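Long-range contact in 8-amino-8-demethylriboflavin N,N-dimethyltransferase (Streptomyces davawensis, PDB 4D7K), which catalyses the two successive S-adenosylmethionine-dependent N-methylations that turn 8-amino-8-demethylriboflavin into the antibiotic roseoflavin: residues Arg64-Ala75 with Asp82-Gly90. Sequence-based numbering, arbitrary orientation.
Sequences RRLLRAAAGADA and DSFELAPMG
Phe-84 lies against Leu-67 with one ring face: Leu-67 CB sits almost over the ring's centre, 3.6 Å from the centroid and only 10° off the normal, a CH-pi contact. Leu-67 CD1 packs just past the rim, against Phe-84 CD1 and CE1. The CB of Phe-84 points at helix 60-72, and the ring, with CG anti to the carbonyl carbon, reaches the Leu-67 turn. A flat ring suits this place, since it can lie close under a helix turn; Leu-52 and Leu-76 also pack on Leu-67.

Just ahead of strand 83-86, Arg-64 holds Asp-82 side-on in a salt bridge. Arg-64 NE donates to Asp-82 OD1 (3.0 Å) and Arg-64 NH2 to Asp-82 OD2 (2.8 Å), both on the syn sides of the carboxylate, whose plane is turned 30° from the guanidinium. Arginine has the length for this, and a bend at chi3 (-61°) brings the edge of its guanidinium to the acid. Thr-49 OG1 gives Asp-82 OD1 a second partner.

Beyond the helix, Asp-74 takes the positive-phi position of a Schellman motif. The turned chain lets Ala-75 O accept a hydrogen bond from Ala-87 N (3.1 Å), and Ala-87's small methyl fits beside that carbonyl. Met-89, which also packs on Leu-17 of the second subunit, bends its CE to Ala-75 CB (4.0 Å), while a water links Asp-74 O to Met-89 N.

The contact thus fastens the helix of this winged-helix-like dimerisation domain to strand 83-86, the middle strand of the antiparallel sheet, and to the turn that follows. Two-point pairing fixes the guanidinium's rotation at one end; at the other, the backbone bond and the water satisfy carbonyls just past the helix.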
# COMPACT_ATOMS: atom_id res chain seq x y z
N ARG A 64 -1.88 -18.31 -12.52
CA ARG A 64 -2.43 -17.54 -13.62
C ARG A 64 -3.19 -16.31 -13.13
O ARG A 64 -3.07 -15.23 -13.71
CB ARG A 64 -3.35 -18.40 -14.49
CG ARG A 64 -3.94 -17.65 -15.68
CD ARG A 64 -4.87 -18.51 -16.50
NE ARG A 64 -4.20 -19.68 -17.06
CZ ARG A 64 -4.33 -20.91 -16.58
NH1 ARG A 64 -5.11 -21.13 -15.53
NH2 ARG A 64 -3.67 -21.92 -17.14
N ARG A 65 -3.96 -16.49 -12.06
CA ARG A 65 -4.69 -15.38 -11.47
C ARG A 65 -3.74 -14.34 -10.87
O ARG A 65 -3.97 -13.14 -10.98
CB ARG A 65 -5.66 -15.90 -10.40
CG ARG A 65 -6.73 -16.83 -10.97
CD ARG A 65 -7.50 -17.53 -9.87
NE ARG A 65 -8.20 -16.58 -9.01
CZ ARG A 65 -8.80 -16.92 -7.87
NH1 ARG A 65 -8.78 -18.18 -7.46
NH2 ARG A 65 -9.41 -15.99 -7.14
N LEU A 66 -2.67 -14.81 -10.25
CA LEU A 66 -1.63 -13.92 -9.74
C LEU A 66 -0.91 -13.19 -10.89
O LEU A 66 -0.67 -11.99 -10.82
CB LEU A 66 -0.61 -14.71 -8.91
CG LEU A 66 0.64 -13.92 -8.49
CD1 LEU A 66 0.26 -12.81 -7.53
CD2 LEU A 66 1.69 -14.83 -7.86
N LEU A 67 -0.57 -13.93 -11.94
CA LEU A 67 0.12 -13.36 -13.10
C LEU A 67 -0.77 -12.37 -13.83
O LEU A 67 -0.31 -11.33 -14.30
CB LEU A 67 0.58 -14.47 -14.06
CG LEU A 67 1.69 -15.41 -13.60
CD1 LEU A 67 1.83 -16.58 -14.57
CD2 LEU A 67 2.99 -14.65 -13.50
N ARG A 68 -2.04 -12.71 -13.95
CA ARG A 68 -3.00 -11.81 -14.59
C ARG A 68 -3.16 -10.51 -13.78
O ARG A 68 -3.34 -9.44 -14.36
CB ARG A 68 -4.34 -12.53 -14.75
CG ARG A 68 -5.43 -11.74 -15.40
CD ARG A 68 -6.69 -12.56 -15.44
NE ARG A 68 -6.53 -13.78 -16.23
CZ ARG A 68 -7.11 -14.94 -15.94
NH1 ARG A 68 -7.86 -15.05 -14.85
NH2 ARG A 68 -6.91 -15.99 -16.72
N ALA A 69 -3.06 -10.61 -12.46
CA ALA A 69 -3.15 -9.43 -11.60
C ALA A 69 -1.94 -8.53 -11.80
O ALA A 69 -2.06 -7.31 -11.87
CB ALA A 69 -3.29 -9.83 -10.12
N ALA A 70 -0.76 -9.14 -11.89
CA ALA A 70 0.46 -8.40 -12.19
C ALA A 70 0.38 -7.72 -13.56
O ALA A 70 0.96 -6.65 -13.76
CB ALA A 70 1.65 -9.33 -12.12
N ALA A 71 -0.34 -8.33 -14.49
CA ALA A 71 -0.57 -7.72 -15.79
C ALA A 71 -1.47 -6.48 -15.65
O ALA A 71 -1.19 -5.43 -16.22
CB ALA A 71 -1.19 -8.73 -16.75
N GLY A 72 -2.55 -6.62 -14.88
CA GLY A 72 -3.44 -5.51 -14.61
C GLY A 72 -2.73 -4.31 -14.01
O GLY A 72 -3.08 -3.16 -14.29
N ALA A 73 -1.72 -4.59 -13.19
CA ALA A 73 -0.95 -3.53 -12.54
C ALA A 73 0.20 -3.04 -13.41
O ALA A 73 1.02 -2.24 -12.96
CB ALA A 73 -0.42 -4.03 -11.21
N ASP A 74 0.26 -3.53 -14.65
CA ASP A 74 1.27 -3.12 -15.65
C ASP A 74 2.70 -3.53 -15.30
O ASP A 74 3.64 -2.83 -15.67
CB ASP A 74 1.22 -1.61 -15.88
CG ASP A 74 0.06 -1.18 -16.76
OD1 ASP A 74 0.22 -1.21 -18.00
OD2 ASP A 74 -1.00 -0.81 -16.21
N ALA A 75 2.86 -4.65 -14.60
CA ALA A 75 4.19 -5.18 -14.32
C ALA A 75 4.57 -6.24 -15.36
O ALA A 75 5.73 -6.35 -15.76
CB ALA A 75 4.25 -5.75 -12.92
N ASP A 82 -1.81 -18.41 -23.49
CA ASP A 82 -1.70 -18.47 -22.03
C ASP A 82 -0.27 -18.18 -21.55
O ASP A 82 0.31 -18.96 -20.80
CB ASP A 82 -2.17 -19.84 -21.53
CG ASP A 82 -2.42 -19.87 -20.03
OD1 ASP A 82 -2.51 -18.79 -19.42
OD2 ASP A 82 -2.52 -20.99 -19.47
N SER A 83 0.29 -17.06 -21.99
CA SER A 83 1.67 -16.72 -21.68
C SER A 83 1.81 -15.34 -21.07
O SER A 83 0.88 -14.54 -21.11
CB SER A 83 2.54 -16.81 -22.94
OG SER A 83 2.58 -18.14 -23.45
N PHE A 84 2.98 -15.07 -20.49
CA PHE A 84 3.26 -13.76 -19.93
C PHE A 84 4.68 -13.34 -20.25
O PHE A 84 5.56 -14.18 -20.44
CB PHE A 84 3.03 -13.76 -18.41
CG PHE A 84 1.61 -14.05 -18.02
CD1 PHE A 84 1.17 -15.36 -17.86
CD2 PHE A 84 0.70 -13.02 -17.85
CE1 PHE A 84 -0.14 -15.63 -17.53
CE2 PHE A 84 -0.61 -13.28 -17.50
CZ PHE A 84 -1.03 -14.59 -17.34
N GLU A 85 4.90 -12.03 -20.35
CA GLU A 85 6.24 -11.51 -20.55
C GLU A 85 6.40 -10.21 -19.77
O GLU A 85 5.44 -9.72 -19.19
CB GLU A 85 6.54 -11.30 -22.03
CG GLU A 85 5.77 -10.19 -22.71
CD GLU A 85 6.14 -10.06 -24.19
OE1 GLU A 85 6.68 -11.04 -24.74
OE2 GLU A 85 5.90 -8.99 -24.79
N LEU A 86 7.61 -9.67 -19.76
CA LEU A 86 7.92 -8.49 -18.97
C LEU A 86 7.40 -7.18 -19.55
O LEU A 86 7.68 -6.86 -20.70
CB LEU A 86 9.44 -8.38 -18.78
CG LEU A 86 10.09 -9.34 -17.78
CD1 LEU A 86 11.60 -9.19 -17.84
CD2 LEU A 86 9.57 -9.07 -16.37
N ALA A 87 6.66 -6.43 -18.74
CA ALA A 87 6.39 -5.02 -19.03
C ALA A 87 7.54 -4.22 -18.41
O ALA A 87 8.28 -4.76 -17.59
CB ALA A 87 5.03 -4.60 -18.47
N PRO A 88 7.70 -2.93 -18.79
CA PRO A 88 8.80 -2.13 -18.24
C PRO A 88 8.93 -2.14 -16.71
O PRO A 88 10.05 -2.21 -16.20
CB PRO A 88 8.48 -0.72 -18.74
CG PRO A 88 7.79 -0.95 -20.05
CD PRO A 88 6.97 -2.21 -19.85
N MET A 89 7.82 -2.07 -15.98
CA MET A 89 7.89 -2.00 -14.52
C MET A 89 8.38 -3.32 -13.92
O MET A 89 9.13 -3.33 -12.94
CB MET A 89 6.52 -1.62 -13.95
CG MET A 89 6.56 -1.07 -12.54
SD MET A 89 4.97 -0.43 -11.96
CE MET A 89 4.07 -1.96 -11.73
N GLY A 90 7.95 -4.44 -14.50
CA GLY A 90 8.41 -5.74 -14.05
C GLY A 90 9.89 -5.96 -14.30
O GLY A 90 10.57 -6.67 -13.55
O HOH W 1 5.32 -1.13 -16.99